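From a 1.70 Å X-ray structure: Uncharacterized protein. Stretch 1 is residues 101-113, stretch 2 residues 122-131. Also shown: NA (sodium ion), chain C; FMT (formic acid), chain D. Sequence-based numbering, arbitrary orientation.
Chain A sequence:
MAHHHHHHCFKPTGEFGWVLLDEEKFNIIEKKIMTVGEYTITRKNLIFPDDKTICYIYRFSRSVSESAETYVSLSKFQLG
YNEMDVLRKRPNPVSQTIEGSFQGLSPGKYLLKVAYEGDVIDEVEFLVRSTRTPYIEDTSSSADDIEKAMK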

ATOM      1  N   SER A 101       4.399  -4.360  -5.154  1.00 28.09           N
ATOM      2  CA  SER A 101       4.881  -4.840  -3.866  1.00 27.74           C
ATOM      3  C   SER A 101       6.033  -3.968  -3.384  1.00 23.58           C
ATOM      4  O   SER A 101       6.740  -3.320  -4.180  1.00 24.17           O
ATOM      5  CB  SER A 101       5.294  -6.318  -3.930  1.00 27.44           C
ATOM      6  OG  SER A 101       6.404  -6.533  -4.809  1.00 29.51           O
ATOM      7  N   PHE A 102       6.249  -4.003  -2.069  1.00 23.49           N
ATOM      8  CA  PHE A 102       7.258  -3.181  -1.410  1.00 22.53           C
ATOM      9  C   PHE A 102       8.128  -4.077  -0.535  1.00 23.36           C
ATOM     10  O   PHE A 102       7.641  -4.648   0.451  1.00 26.70           O
ATOM     11  CB  PHE A 102       6.619  -2.086  -0.552  1.00 21.90           C
ATOM     12  CG  PHE A 102       5.478  -1.350  -1.233  1.00 22.96           C
ATOM     13  CD1 PHE A 102       5.682  -0.661  -2.434  1.00 20.79           C
ATOM     14  CD2 PHE A 102       4.217  -1.366  -0.668  1.00 25.93           C
ATOM     15  CE1 PHE A 102       4.609   0.004  -3.047  1.00 25.27           C
ATOM     16  CE2 PHE A 102       3.148  -0.709  -1.258  1.00 26.03           C
ATOM     17  CZ  PHE A 102       3.335  -0.025  -2.436  1.00 23.01           C
ATOM     18  N   GLN A 103       9.408  -4.184  -0.880  1.00 21.07           N
ATOM     19  CA  GLN A 103      10.385  -4.965  -0.116  1.00 23.69           C
ATOM     20  C   GLN A 103      11.318  -4.034   0.651  1.00 27.91           C
ATOM     21  O   GLN A 103      11.950  -3.146   0.060  1.00 24.31           O
ATOM     22  CB  GLN A 103      11.209  -5.871  -1.045  1.00 28.65           C
ATOM     23  CG  GLN A 103      12.370  -6.627  -0.351  1.00 31.77           C
ATOM     24  CD  GLN A 103      13.333  -7.330  -1.334  1.00 35.42           C
ATOM     25  OE1 GLN A 103      13.326  -7.070  -2.547  1.00 44.69           O
ATOM     26  NE2 GLN A 103      14.152  -8.220  -0.812  1.00 36.61           N
ATOM     27  N   GLY A 104      11.473  -4.274   1.954  1.00 23.66           N
ATOM     28  CA  GLY A 104      12.473  -3.512   2.685  1.00 25.77           C
ATOM     29  C   GLY A 104      12.111  -2.086   3.058  1.00 26.30           C
ATOM     30  O   GLY A 104      13.022  -1.283   3.306  1.00 26.61           O
ATOM     31  N   LEU A 105      10.821  -1.725   3.124  1.00 22.91           N
ATOM     32  CA  LEU A 105      10.483  -0.395   3.647  1.00 23.41           C
ATOM     33  C   LEU A 105      10.969  -0.249   5.087  1.00 27.40           C
ATOM     34  O   LEU A 105      10.885  -1.188   5.876  1.00 28.86           O
ATOM     35  CB  LEU A 105       8.966  -0.145   3.596  1.00 24.79           C
ATOM     36  CG  LEU A 105       8.344  -0.103   2.185  1.00 21.77           C
ATOM     37  CD1 LEU A 105       6.808   0.055   2.313  1.00 21.94           C
ATOM     38  CD2 LEU A 105       8.935   1.000   1.290  1.00 21.29           C
ATOM     39  N   SER A 106      11.491   0.931   5.417  1.00 26.95           N
ATOM     40  CA  SER A 106      11.843   1.239   6.802  1.00 27.97           C
ATOM     41  C   SER A 106      10.568   1.341   7.641  1.00 26.14           C
ATOM     42  O   SER A 106       9.498   1.679   7.119  1.00 27.94           O
ATOM     43  CB  SER A 106      12.600   2.562   6.883  1.00 30.45           C
ATOM     44  OG  SER A 106      13.855   2.452   6.230  1.00 44.62           O
ATOM     45  N   PRO A 107      10.656   1.108   8.948  1.00 30.37           N
ATOM     46  CA  PRO A 107       9.485   1.342   9.800  1.00 29.88           C
ATOM     47  C   PRO A 107       8.987   2.770   9.631  1.00 33.52           C
ATOM     48  O   PRO A 107       9.774   3.705   9.467  1.00 30.08           O
ATOM     49  CB  PRO A 107      10.021   1.074  11.208  1.00 35.81           C
ATOM     50  CG  PRO A 107      11.079   0.074  10.978  1.00 38.21           C
ATOM     51  CD  PRO A 107      11.771   0.529   9.716  1.00 31.28           C
ATOM     52  N   GLY A 108       7.672   2.923   9.595  1.00 33.09           N
ATOM     53  CA  GLY A 108       7.093   4.246   9.470  1.00 31.45           C
ATOM     54  C   GLY A 108       5.673   4.191   8.940  1.00 30.49           C
ATOM     55  O   GLY A 108       5.050   3.140   8.865  1.00 29.52           O
ATOM     56  N   LYS A 109       5.175   5.363   8.590  1.00 24.81           N
ATOM     57  CA  LYS A 109       3.814   5.511   8.104  1.00 25.09           C
ATOM     58  C   LYS A 109       3.882   5.892   6.635  1.00 24.47           C
ATOM     59  O   LYS A 109       4.658   6.779   6.266  1.00 22.67           O
ATOM     60  CB  LYS A 109       3.076   6.583   8.928  1.00 28.51           C
ATOM     61  CG  LYS A 109       1.570   6.648   8.644  1.00 34.82           C
ATOM     62  CD  LYS A 109       0.843   7.495   9.724  1.00 35.74           C
ATOM     63  CE  LYS A 109       1.153   8.978   9.589  1.00 44.76           C
ATOM     64  NZ  LYS A 109       0.418   9.833  10.593  1.00 49.14           N
ATOM     65  N   TYR A 110       3.067   5.233   5.808  1.00 19.35           N
ATOM     66  CA  TYR A 110       3.133   5.364   4.356  1.00 21.92           C
ATOM     67  C   TYR A 110       1.762   5.634   3.773  1.00 21.61           C
ATOM     68  O   TYR A 110       0.735   5.227   4.330  1.00 22.98           O
ATOM     69  CB  TYR A 110       3.688   4.072   3.682  1.00 20.72           C
ATOM     70  CG  TYR A 110       5.130   3.827   4.082  1.00 19.71           C
ATOM     71  CD1 TYR A 110       6.164   4.372   3.313  1.00 23.86           C
ATOM     72  CD2 TYR A 110       5.448   3.121   5.247  1.00 22.56           C
ATOM     73  CE1 TYR A 110       7.480   4.210   3.673  1.00 20.56           C
ATOM     74  CE2 TYR A 110       6.774   2.935   5.611  1.00 25.90           C
ATOM     75  CZ  TYR A 110       7.781   3.486   4.802  1.00 25.72           C
ATOM     76  OH  TYR A 110       9.105   3.336   5.134  1.00 25.31           O
ATOM     77  N   LEU A 111       1.774   6.311   2.619  1.00 22.31           N
ATOM     78  CA  LEU A 111       0.574   6.688   1.887  1.00 24.11           C
ATOM     79  C   LEU A 111       0.773   6.241   0.450  1.00 22.60           C
ATOM     80  O   LEU A 111       1.706   6.701  -0.228  1.00 22.58           O
ATOM     81  CB  LEU A 111       0.334   8.204   1.952  1.00 22.97           C
ATOM     82  CG  LEU A 111      -0.862   8.768   1.172  1.00 25.94           C
ATOM     83  CD1 LEU A 111      -2.165   8.190   1.731  1.00 29.07           C
ATOM     84  CD2 LEU A 111      -0.857  10.302   1.209  1.00 28.18           C
ATOM     85  N   LEU A 112      -0.111   5.372  -0.013  1.00 19.79           N
ATOM     86  CA  LEU A 112      -0.064   4.845  -1.382  1.00 19.24           C
ATOM     87  C   LEU A 112      -1.196   5.514  -2.146  1.00 25.12           C
ATOM     88  O   LEU A 112      -2.345   5.464  -1.703  1.00 25.11           O
ATOM     89  CB  LEU A 112      -0.245   3.326  -1.366  1.00 22.78           C
ATOM     90  CG  LEU A 112      -0.462   2.592  -2.694  1.00 20.94           C
ATOM     91  CD1 LEU A 112       0.736   2.809  -3.639  1.00 23.42           C
ATOM     92  CD2 LEU A 112      -0.642   1.104  -2.375  1.00 23.65           C
ATOM     93  N   LYS A 113      -0.871   6.167  -3.261  1.00 23.23           N
ATOM     94  CA  LYS A 113      -1.866   6.831  -4.092  1.00 23.93           C
ATOM     95  C   LYS A 113      -1.937   6.131  -5.441  1.00 25.71           C
ATOM     96  O   LYS A 113      -0.927   5.647  -5.948  1.00 26.26           O
ATOM     97  CB  LYS A 113      -1.511   8.301  -4.321  1.00 27.34           C
ATOM     98  CG  LYS A 113      -1.469   9.180  -3.043  1.00 29.40           C
ATOM     99  CD  LYS A 113      -1.104  10.590  -3.408  1.00 34.50           C
ATOM    100  CE  LYS A 113      -0.866  11.438  -2.163  1.00 36.43           C
ATOM    101  NZ  LYS A 113      -0.718  12.853  -2.548  1.00 42.60           N
ATOM    102  N   ASP A 122      -7.624   7.350  -5.739  1.00 36.55           N
ATOM    103  CA  ASP A 122      -7.777   6.608  -4.499  1.00 36.91           C
ATOM    104  C   ASP A 122      -6.448   6.648  -3.762  1.00 34.24           C
ATOM    105  O   ASP A 122      -5.402   6.941  -4.347  1.00 31.57           O
ATOM    106  CB  ASP A 122      -8.202   5.164  -4.759  1.00 39.05           C
ATOM    107  CG  ASP A 122      -9.117   4.619  -3.690  1.00 43.60           C
ATOM    108  OD1 ASP A 122      -9.116   5.135  -2.553  1.00 41.62           O
ATOM    109  OD2 ASP A 122      -9.852   3.664  -4.004  1.00 44.99           O
ATOM    110  N   GLU A 123      -6.511   6.383  -2.462  1.00 31.27           N
ATOM    111  CA  GLU A 123      -5.308   6.380  -1.644  1.00 29.62           C
ATOM    112  C   GLU A 123      -5.597   5.609  -0.366  1.00 32.90           C
ATOM    113  O   GLU A 123      -6.750   5.440   0.029  1.00 33.82           O
ATOM    114  CB  GLU A 123      -4.834   7.808  -1.332  1.00 34.07           C
ATOM    115  CG  GLU A 123      -5.726   8.562  -0.374  1.00 39.68           C
ATOM    116  CD  GLU A 123      -5.377  10.037  -0.313  1.00 51.81           C
ATOM    117  OE1 GLU A 123      -5.420  10.700  -1.373  1.00 59.89           O
ATOM    118  OE2 GLU A 123      -5.052  10.527   0.783  1.00 54.75           O
ATOM    119  N   VAL A 124      -4.530   5.150   0.276  1.00 28.55           N
ATOM    120  CA  VAL A 124      -4.631   4.293   1.453  1.00 30.27           C
ATOM    121  C   VAL A 124      -3.361   4.466   2.279  1.00 28.77           C
ATOM    122  O   VAL A 124      -2.262   4.622   1.732  1.00 26.36           O
ATOM    123  CB  VAL A 124      -4.847   2.815   1.047  1.00 28.58           C
ATOM    124  CG1 VAL A 124      -3.658   2.300   0.243  1.00 25.14           C
ATOM    125  CG2 VAL A 124      -5.113   1.936   2.289  1.00 30.02           C
ATOM    126  N   GLU A 125      -3.516   4.471   3.600  1.00 29.94           N
ATOM    127  CA  GLU A 125      -2.392   4.526   4.527  1.00 27.76           C
ATOM    128  C   GLU A 125      -2.098   3.154   5.139  1.00 29.64           C
ATOM    129  O   GLU A 125      -3.009   2.358   5.387  1.00 27.88           O
ATOM    130  CB  GLU A 125      -2.676   5.520   5.655  1.00 26.80           C
ATOM    131  CG  GLU A 125      -2.816   6.953   5.187  1.00 42.15           C
ATOM    132  CD  GLU A 125      -3.203   7.885   6.323  1.00 43.11           C
ATOM    133  OE1 GLU A 125      -4.364   7.819   6.791  1.00 43.94           O
ATOM    134  OE2 GLU A 125      -2.337   8.666   6.748  1.00 43.22           O
ATOM    135  N   PHE A 126      -0.820   2.908   5.435  1.00 25.56           N
ATOM    136  CA  PHE A 126      -0.440   1.741   6.228  1.00 29.63           C
ATOM    137  C   PHE A 126       0.803   2.048   7.064  1.00 26.45           C
ATOM    138  O   PHE A 126       1.564   2.965   6.765  1.00 28.67           O
ATOM    139  CB  PHE A 126      -0.229   0.493   5.342  1.00 25.70           C
ATOM    140  CG  PHE A 126       0.880   0.610   4.317  1.00 23.21           C
ATOM    141  CD1 PHE A 126       2.192   0.325   4.674  1.00 23.19           C
ATOM    142  CD2 PHE A 126       0.613   0.954   2.975  1.00 24.14           C
ATOM    143  CE1 PHE A 126       3.232   0.404   3.717  1.00 24.84           C
ATOM    144  CE2 PHE A 126       1.638   0.998   2.013  1.00 24.92           C
ATOM    145  CZ  PHE A 126       2.949   0.740   2.392  1.00 23.93           C
ATOM    146  N   LEU A 127       0.970   1.303   8.162  1.00 26.91           N
ATOM    147  CA  LEU A 127       2.146   1.400   9.022  1.00 25.31           C
ATOM    148  C   LEU A 127       3.064   0.211   8.760  1.00 34.34           C
ATOM    149  O   LEU A 127       2.576  -0.894   8.497  1.00 33.36           O
ATOM    150  CB  LEU A 127       1.756   1.381  10.502  1.00 32.74           C
ATOM    151  CG  LEU A 127       0.912   2.527  11.016  1.00 49.19           C
ATOM    152  CD1 LEU A 127       0.669   2.324  12.514  1.00 53.74           C
ATOM    153  CD2 LEU A 127       1.623   3.826  10.754  1.00 48.22           C
ATOM    154  N   VAL A 128       4.384   0.443   8.839  1.00 27.31           N
ATOM    155  CA  VAL A 128       5.406  -0.615   8.881  1.00 26.48           C
ATOM    156  C   VAL A 128       6.068  -0.554  10.249  1.00 30.68           C
ATOM    157  O   VAL A 128       6.538   0.511  10.669  1.00 32.42           O
ATOM    158  CB  VAL A 128       6.458  -0.449   7.774  1.00 23.05           C
ATOM    159  CG1 VAL A 128       7.532  -1.546   7.885  1.00 26.53           C
ATOM    160  CG2 VAL A 128       5.784  -0.494   6.408  1.00 24.64           C
ATOM    161  N   ARG A 129       6.110  -1.685  10.959  1.00 35.95           N
ATOM    162  CA  ARG A 129       6.677  -1.690  12.297  1.00 40.52           C
ATOM    163  C   ARG A 129       7.817  -2.691  12.429  1.00 49.33           C
ATOM    164  O   ARG A 129       7.839  -3.721  11.752  1.00 43.26           O
ATOM    165  CB  ARG A 129       5.612  -2.006  13.339  1.00 46.99           C
ATOM    166  CG  ARG A 129       4.566  -0.924  13.413  1.00 51.64           C
ATOM    167  CD  ARG A 129       3.645  -1.152  14.572  1.00 55.54           C
ATOM    168  NE  ARG A 129       4.317  -1.036  15.866  1.00 56.30           N
ATOM    169  CZ  ARG A 129       4.584  -2.063  16.669  1.00 65.67           C
ATOM    170  NH1 ARG A 129       4.246  -3.297  16.316  1.00 65.03           N
ATOM    171  NH2 ARG A 129       5.182  -1.854  17.834  1.00 68.49           N
ATOM    172  N   SER A 130       8.766  -2.364  13.302  1.00 94.61           N
ATOM    173  CA  SER A 130       9.811  -3.312  13.663  1.00 94.86           C
ATOM    174  C   SER A 130       9.195  -4.521  14.349  1.00 96.04           C
ATOM    175  O   SER A 130       8.368  -4.381  15.256  1.00 91.05           O
ATOM    176  CB  SER A 130      10.837  -2.659  14.589  1.00 92.75           C
ATOM    177  OG  SER A 130      11.798  -1.924  13.856  1.00 94.80           O
ATOM    178  N   THR A 131       9.603  -5.711  13.915  1.00104.01           N
ATOM    179  CA  THR A 131       9.113  -6.953  14.497  1.00108.58           C
ATOM    180  C   THR A 131       9.596  -7.110  15.936  1.00111.97           C
ATOM    181  O   THR A 131      10.439  -7.966  16.225  1.00112.02           O
ATOM    182  CB  THR A 131       9.548  -8.147  13.637  1.00105.51           C
ATOM    183  OG1 THR A 131      10.879  -7.935  13.146  1.00 97.45           O
ATOM    184  CG2 THR A 131       8.612  -8.311  12.453  1.00101.15           C
TER
HETATM  185 NA    NA C 201       8.831  -2.321  -5.174  1.00 34.33          NA
HETATM  186  C   FMT D 202       4.925  -1.077  -6.820  1.00 34.02           C
HETATM  187  O1  FMT D 202       5.479  -2.131  -7.097  1.00 38.03           O
HETATM  188  O2  FMT D 202       3.774  -0.832  -7.180  1.00 42.45           O
HETATM  189  O   HOH W   1       7.941  -1.419  -6.858  1.00 36.06           O

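Strands 108-113 and 122-129 run antiparallel, their axes 161° apart in direction and 4.7 Å apart at closest approach. Three hydrogen-bonded pairs hold them in register. Gly108 N donates to Val128 O (2.9 Å) and Val128 N to Gly108 O (2.8 Å); Tyr110 N donates to Phe126 O (2.9 Å) and Phe126 N to Tyr110 O (3.0 Å); Leu112 N donates to Val124 O (2.9 Å) and Val124 N to Leu112 O (3.0 Å). The alternating pairs Lys109-Leu127, Leu111-Glu125 and Lys113-Glu123 lack such bonds and draw closer, with Lys113 CA 4.2 Å from Glu123 CA. Here CA-H groups approach carbonyl oxygens, as in Glu123 CA to Leu112 O (3.1 Å). Gly108, at phi/psi 159/-169, adopts backbone angles at which a CB would jam against the preceding carbonyl oxygen.

Strand alternation sends Tyr110, Leu112, Val124, Phe126 and Val128 to one face of the sheet, where all five are buried. Phe126 has the largest area covered by the opposing stretch. Tyr110 CB lies over its ring face, 3.9 Å from the Phe126 ring centroid, a CH-pi contact, whereas Leu105 CD1 meets the ring edge at Phe126 CE1 (3.9 Å). The Tyr110 and Phe102 rings are each nearly parallel to that of Phe126 but slid aside, with centroids 5.5 and 5.9 Å away, so overlap is slight. Tyr110 CE2 also packs on Val128 CG2 (3.7 Å), while its OH donates to Ser106 O (2.6 Å), tying the ring to the preceding loop. Farther along, Leu112 CB packs against Val124 CG1 (3.9 Å).

The other face mixes apolar and charged residues: Lys109 CG touches Leu127 CD2 (3.5 Å), and Leu111 CD1 rests against Glu125 CG (3.7 Å), using the aliphatic part of the glutamate.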